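Local coordinates for protein-glutamine deamidase Cif (Burkholderia pseudomallei, PDB 3GQM), which deamidates a glutamine side chain of host NEDD8 to glutamate, which abolishes cullin-RING ubiquitin ligase activity and inhibits the host cell cycle, at residues Asn110-Met115 / Val120-Thr125; Leu114-Asp119 / Asn147-Val152. One frame throughout, in Å; residues are numbered along the deposited sequence.

Contact 1 of 2, residues Asn110-Met115 / Val120-Thr125; sequences NIFKLM and VPIDPT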
loop_
_atom_site.group_PDB
_atom_site.type_symbol
_atom_site.label_atom_id
_atom_site.label_comp_id
_atom_site.label_asym_id
_atom_site.label_seq_id
_atom_site.Cartn_x
_atom_site.Cartn_y
_atom_site.Cartn_z
ATOM N N ASN A 110 -3.639 -0.981 5.248
ATOM C CA ASN A 110 -4.255 0.213 5.825
ATOM C C ASN A 110 -4.732 1.277 4.836
ATOM O O ASN A 110 -5.833 1.813 4.995
ATOM C CB ASN A 110 -3.319 0.790 6.882
ATOM C CG ASN A 110 -3.382 -0.045 8.160
ATOM O OD1 ASN A 110 -4.473 -0.220 8.708
ATOM N ND2 ASN A 110 -2.243 -0.643 8.584
ATOM N N ILE A 111 -3.929 1.570 3.804
ATOM C CA ILE A 111 -4.407 2.500 2.752
ATOM C C ILE A 111 -5.593 1.912 1.970
ATOM O O ILE A 111 -6.525 2.650 1.571
ATOM C CB ILE A 111 -3.258 2.942 1.800
ATOM C CG1 ILE A 111 -2.280 3.873 2.577
ATOM C CG2 ILE A 111 -3.856 3.616 0.541
ATOM C CD1 ILE A 111 -0.853 3.972 1.960
ATOM N N PHE A 112 -5.574 0.599 1.770
ATOM C CA PHE A 112 -6.740 -0.098 1.210
ATOM C C PHE A 112 -8.027 0.140 2.051
ATOM O O PHE A 112 -9.077 0.457 1.477
ATOM C CB PHE A 112 -6.481 -1.609 1.124
ATOM C CG PHE A 112 -7.616 -2.408 0.475
ATOM C CD1 PHE A 112 -7.601 -2.661 -0.921
ATOM C CD2 PHE A 112 -8.698 -2.896 1.261
ATOM C CE1 PHE A 112 -8.633 -3.378 -1.551
ATOM C CE2 PHE A 112 -9.744 -3.639 0.668
ATOM C CZ PHE A 112 -9.718 -3.882 -0.748
ATOM N N LYS A 113 -7.954 -0.093 3.375
ATOM C CA LYS A 113 -9.076 0.190 4.274
ATOM C C LYS A 113 -9.445 1.668 4.188
ATOM O O LYS A 113 -10.643 1.986 3.998
ATOM C CB LYS A 113 -8.747 -0.209 5.730
ATOM C CG LYS A 113 -8.726 -1.773 5.955
ATOM C CD LYS A 113 -8.164 -2.119 7.370
ATOM C CE LYS A 113 -9.035 -1.509 8.526
ATOM N NZ LYS A 113 -10.246 -2.342 8.661
ATOM N N LEU A 114 -8.442 2.563 4.283
ATOM C CA LEU A 114 -8.720 4.017 4.152
ATOM C C LEU A 114 -9.522 4.374 2.895
ATOM O O LEU A 114 -10.445 5.186 2.955
ATOM C CB LEU A 114 -7.444 4.865 4.170
ATOM C CG LEU A 114 -7.591 6.369 4.457
ATOM C CD1 LEU A 114 -8.051 6.611 5.864
ATOM C CD2 LEU A 114 -6.304 7.091 4.273
ATOM N N MET A 115 -9.184 3.765 1.771
ATOM C CA MET A 115 -9.853 4.103 0.511
ATOM C C MET A 115 -11.291 3.547 0.402
ATOM O O MET A 115 -12.165 4.226 -0.130
ATOM C CB MET A 115 -8.992 3.597 -0.658
ATOM C CG MET A 115 -7.662 4.327 -0.742
ATOM S SD MET A 115 -6.606 3.709 -2.045
ATOM C CE MET A 115 -7.662 4.007 -3.473
ATOM N N VAL A 120 -18.923 -0.069 7.153
ATOM C CA VAL A 120 -18.731 -1.525 7.311
ATOM C C VAL A 120 -17.225 -1.878 7.199
ATOM O O VAL A 120 -16.641 -1.653 6.159
ATOM C CB VAL A 120 -19.504 -2.329 6.246
ATOM C CG1 VAL A 120 -19.311 -3.845 6.433
ATOM C CG2 VAL A 120 -21.013 -2.001 6.293
ATOM N N PRO A 121 -16.614 -2.431 8.271
ATOM C CA PRO A 121 -15.180 -2.773 8.295
ATOM C C PRO A 121 -14.807 -3.749 7.182
ATOM O O PRO A 121 -15.615 -4.605 6.814
ATOM C CB PRO A 121 -14.990 -3.418 9.666
ATOM C CG PRO A 121 -16.152 -2.850 10.495
ATOM C CD PRO A 121 -17.290 -2.813 9.527
ATOM N N ILE A 122 -13.625 -3.580 6.604
ATOM C CA ILE A 122 -13.129 -4.502 5.582
ATOM C C ILE A 122 -11.736 -4.978 6.017
ATOM O O ILE A 122 -10.883 -4.188 6.428
ATOM C CB ILE A 122 -13.019 -3.853 4.166
ATOM C CG1 ILE A 122 -14.372 -3.295 3.692
ATOM C CG2 ILE A 122 -12.545 -4.879 3.105
ATOM C CD1 ILE A 122 -14.217 -2.184 2.624
ATOM N N ASP A 123 -11.544 -6.279 5.962
ATOM C CA ASP A 123 -10.305 -6.880 6.366
ATOM C C ASP A 123 -9.687 -7.340 5.087
ATOM O O ASP A 123 -10.135 -8.332 4.521
ATOM C CB ASP A 123 -10.574 -8.071 7.277
ATOM C CG ASP A 123 -9.306 -8.662 7.833
ATOM O OD1 ASP A 123 -8.166 -8.295 7.383
ATOM O OD2 ASP A 123 -9.480 -9.465 8.746
ATOM N N PRO A 124 -8.711 -6.559 4.578
ATOM C CA PRO A 124 -8.061 -6.888 3.333
ATOM C C PRO A 124 -7.299 -8.185 3.463
ATOM O O PRO A 124 -6.968 -8.748 2.452
ATOM C CB PRO A 124 -7.084 -5.732 3.126
ATOM C CG PRO A 124 -6.919 -5.121 4.486
ATOM C CD PRO A 124 -8.125 -5.371 5.237
ATOM N N THR A 125 -7.001 -8.662 4.678
ATOM C CA THR A 125 -6.302 -9.970 4.774
ATOM C C THR A 125 -7.234 -11.163 4.519
ATOM O O THR A 125 -6.758 -12.270 4.254
ATOM C CB THR A 125 -5.528 -10.173 6.106
ATOM O OG1 THR A 125 -6.456 -10.203 7.195
ATOM C CG2 THR A 125 -4.564 -9.055 6.325
#
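K113 NZ is held by several groups at once: across the contact it donates to I122 O at 3.0 Å, and it also forms a salt bridge with E117 and hydrogen bonds with the carbonyl oxygens of Y58 and T60. NZ approaches I122 O at a C=O...NZ angle of 143°, tilted out of the carbonyl plane. Bends at chi3 and chi4 fold the lysine chain back so that its methylenes run beside the same carbonyl and its ammonium tip reaches the oxygen. So many oxygens around it would be expected to stabilise the charged form of this buried amine. Nearer the backbone, K113 CG rests 3.7 Å from P124 CD, the two side chains crossing at about a right angle. F112 supplies the apolar half. Its CG is anti to the backbone N (chi1 -177°), which directs the ring toward the loop; I122 CG2 meets the ring edge in its plane, 3.9 Å from F112 CE2, while P124 CB approaches obliquely, 3.8 Å from F112 CD2. Around P124 the loop is shaped by D123 OD1, which takes T125 N at 3.0 Å and T125 OG1 at 2.6 Å from one face of the carboxylate. The first of these bonds closes an Asx turn, on a chain that doubles back along helix 104-116, the helix that starts at the probable active-site residue C104.

Contact 2 of 2, residues Leu114-Asp119 / Asn147-Val152; sequences LMTEKD and NYVVIV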
loop_
_atom_site.group_PDB
_atom_site.type_symbol
_atom_site.label_atom_id
_atom_site.label_comp_id
_atom_site.label_asym_id
_atom_site.label_seq_id
_atom_site.Cartn_x
_atom_site.Cartn_y
_atom_site.Cartn_z
ATOM N N LEU A 114 -8.442 2.563 4.283
ATOM C CA LEU A 114 -8.720 4.017 4.152
ATOM C C LEU A 114 -9.522 4.374 2.895
ATOM O O LEU A 114 -10.445 5.186 2.955
ATOM C CB LEU A 114 -7.444 4.865 4.170
ATOM C CG LEU A 114 -7.591 6.369 4.457
ATOM C CD1 LEU A 114 -8.051 6.611 5.864
ATOM C CD2 LEU A 114 -6.304 7.091 4.273
ATOM N N MET A 115 -9.184 3.765 1.771
ATOM C CA MET A 115 -9.853 4.103 0.511
ATOM C C MET A 115 -11.291 3.547 0.402
ATOM O O MET A 115 -12.165 4.226 -0.130
ATOM C CB MET A 115 -8.992 3.597 -0.658
ATOM C CG MET A 115 -7.662 4.327 -0.742
ATOM S SD MET A 115 -6.606 3.709 -2.045
ATOM C CE MET A 115 -7.662 4.007 -3.473
ATOM N N THR A 116 -11.502 2.309 0.890
ATOM C CA THR A 116 -12.695 1.523 0.597
ATOM C C THR A 116 -13.767 1.563 1.680
ATOM O O THR A 116 -14.899 1.270 1.389
ATOM C CB THR A 116 -12.340 0.027 0.387
ATOM O OG1 THR A 116 -11.637 -0.472 1.528
ATOM C CG2 THR A 116 -11.463 -0.167 -0.875
ATOM N N GLU A 117 -13.429 1.907 2.911
ATOM C CA GLU A 117 -14.384 1.766 4.039
ATOM C C GLU A 117 -15.339 2.950 4.143
ATOM O O GLU A 117 -14.987 4.089 3.834
ATOM C CB GLU A 117 -13.678 1.577 5.391
ATOM C CG GLU A 117 -13.166 0.155 5.579
ATOM C CD GLU A 117 -12.382 -0.070 6.870
ATOM O OE1 GLU A 117 -11.916 0.908 7.521
ATOM O OE2 GLU A 117 -12.212 -1.267 7.215
ATOM N N LYS A 118 -16.534 2.667 4.621
ATOM C CA LYS A 118 -17.474 3.726 4.944
ATOM C C LYS A 118 -17.850 3.459 6.394
ATOM O O LYS A 118 -17.220 3.978 7.316
ATOM C CB LYS A 118 -18.667 3.607 3.995
ATOM C CG LYS A 118 -19.478 4.844 3.796
ATOM C CD LYS A 118 -20.474 5.103 4.907
ATOM C CE LYS A 118 -21.705 5.823 4.366
ATOM N NZ LYS A 118 -21.414 6.501 3.057
ATOM N N ASP A 119 -18.822 2.577 6.577
ATOM C CA ASP A 119 -19.314 2.244 7.895
ATOM C C ASP A 119 -19.266 0.730 8.170
ATOM O O ASP A 119 -19.516 0.301 9.302
ATOM C CB ASP A 119 -20.714 2.875 8.120
ATOM C CG ASP A 119 -21.697 2.619 6.962
ATOM O OD1 ASP A 119 -21.417 1.861 5.993
ATOM O OD2 ASP A 119 -22.805 3.174 7.037
ATOM N N ASN A 147 -14.594 3.745 -9.300
ATOM C CA ASN A 147 -13.202 3.663 -8.814
ATOM C C ASN A 147 -12.950 2.279 -8.224
ATOM O O ASN A 147 -13.808 1.729 -7.529
ATOM C CB ASN A 147 -12.934 4.714 -7.734
ATOM C CG ASN A 147 -13.553 6.055 -8.066
ATOM O OD1 ASN A 147 -13.152 6.703 -9.018
ATOM N ND2 ASN A 147 -14.549 6.467 -7.290
ATOM N N TYR A 148 -11.765 1.730 -8.470
ATOM C CA TYR A 148 -11.359 0.493 -7.837
ATOM C C TYR A 148 -9.964 0.680 -7.372
ATOM O O TYR A 148 -9.199 1.452 -7.973
ATOM C CB TYR A 148 -11.345 -0.693 -8.834
ATOM C CG TYR A 148 -12.693 -1.035 -9.344
ATOM C CD1 TYR A 148 -13.487 -2.000 -8.700
ATOM C CD2 TYR A 148 -13.190 -0.399 -10.489
ATOM C CE1 TYR A 148 -14.759 -2.305 -9.185
ATOM C CE2 TYR A 148 -14.424 -0.708 -10.990
ATOM C CZ TYR A 148 -15.210 -1.643 -10.342
ATOM O OH TYR A 148 -16.441 -1.901 -10.891
ATOM N N VAL A 149 -9.643 -0.031 -6.303
ATOM C CA VAL A 149 -8.262 -0.221 -5.872
ATOM C C VAL A 149 -7.988 -1.732 -5.836
ATOM O O VAL A 149 -8.869 -2.494 -5.452
ATOM C CB VAL A 149 -7.971 0.462 -4.537
ATOM C CG1 VAL A 149 -8.919 -0.044 -3.405
ATOM C CG2 VAL A 149 -6.501 0.254 -4.153
ATOM N N VAL A 150 -6.803 -2.142 -6.300
ATOM C CA VAL A 150 -6.424 -3.547 -6.385
ATOM C C VAL A 150 -5.285 -3.749 -5.438
ATOM O O VAL A 150 -4.315 -2.992 -5.457
ATOM C CB VAL A 150 -5.920 -3.926 -7.783
ATOM C CG1 VAL A 150 -5.401 -5.345 -7.808
ATOM C CG2 VAL A 150 -7.045 -3.744 -8.828
ATOM N N ILE A 151 -5.415 -4.739 -4.569
ATOM C CA ILE A 151 -4.335 -5.034 -3.635
ATOM C C ILE A 151 -3.607 -6.257 -4.179
ATOM O O ILE A 151 -4.223 -7.288 -4.548
ATOM C CB ILE A 151 -4.829 -5.184 -2.136
ATOM C CG1 ILE A 151 -3.657 -5.511 -1.198
ATOM C CG2 ILE A 151 -6.046 -6.148 -2.042
ATOM C CD1 ILE A 151 -3.916 -5.169 0.338
ATOM N N VAL A 152 -2.290 -6.131 -4.239
ATOM C CA VAL A 152 -1.502 -7.157 -4.878
ATOM C C VAL A 152 -0.582 -7.788 -3.888
ATOM O O VAL A 152 0.198 -7.106 -3.174
ATOM C CB VAL A 152 -0.665 -6.570 -6.092
ATOM C CG1 VAL A 152 0.168 -7.677 -6.808
ATOM C CG2 VAL A 152 -1.578 -5.912 -7.053
#
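V149 meets both M115 and T116, and the strand reaches it through N147, whose side chain is hydrogen-bonded to other parts of the fold, and Y148, which points away from the helix. The next residue, V149, turns toward the helix end and carries the contact with both methyls. Its CG1 sits between backbone N and carbonyl carbon (chi1 57°) and lies 3.6 Å from T116 CG2, the two side chains meeting at roughly a right angle. CG2 faces the end of M115, 4.0 Å from both SD and CE, and M115 CE comes within 3.7 Å of V149 CB. The thioether gets there by extending through chi2 (177°) and then bending at chi3 (60°), which curls the terminal methyl against the valine. T116 presents its methyl to the strand, while its OG1 bonds to F112 O, one turn back in the helix. This is helix-on-sheet packing: the C-terminal end of helix 104-116 lies against strand 147-154, an inner strand of an antiparallel sheet, in a family assigned to the papain-like (CA) peptidase clan. V150 and V152 fall on the other face of the sheet, whereas I151, between them, packs on A108, N109 and F112, farther back along the same helix.

In the fold
Contacts 1 and 2 lie with their centres about 6 Å apart and both use helix 104-116, sharing L114 and M115. Along the chain the helix comes first, then the loop 120-125 that returns beside it, and strand 147-154 last, after helix 135-139. The loop and the sheet cover adjoining flanks of the helix, with F112 at the junction: F112 CE1 lies 3.8 Å from V149 CG1. E117, just past the helix, also links them through a probable hydrogen bond from I122 N to E117 OE2, 2.8 Å long. Together they pack the later part of a helix whose first residue, C104, is probably catalytic; F112 lies about 12 Å from C104 between side chains.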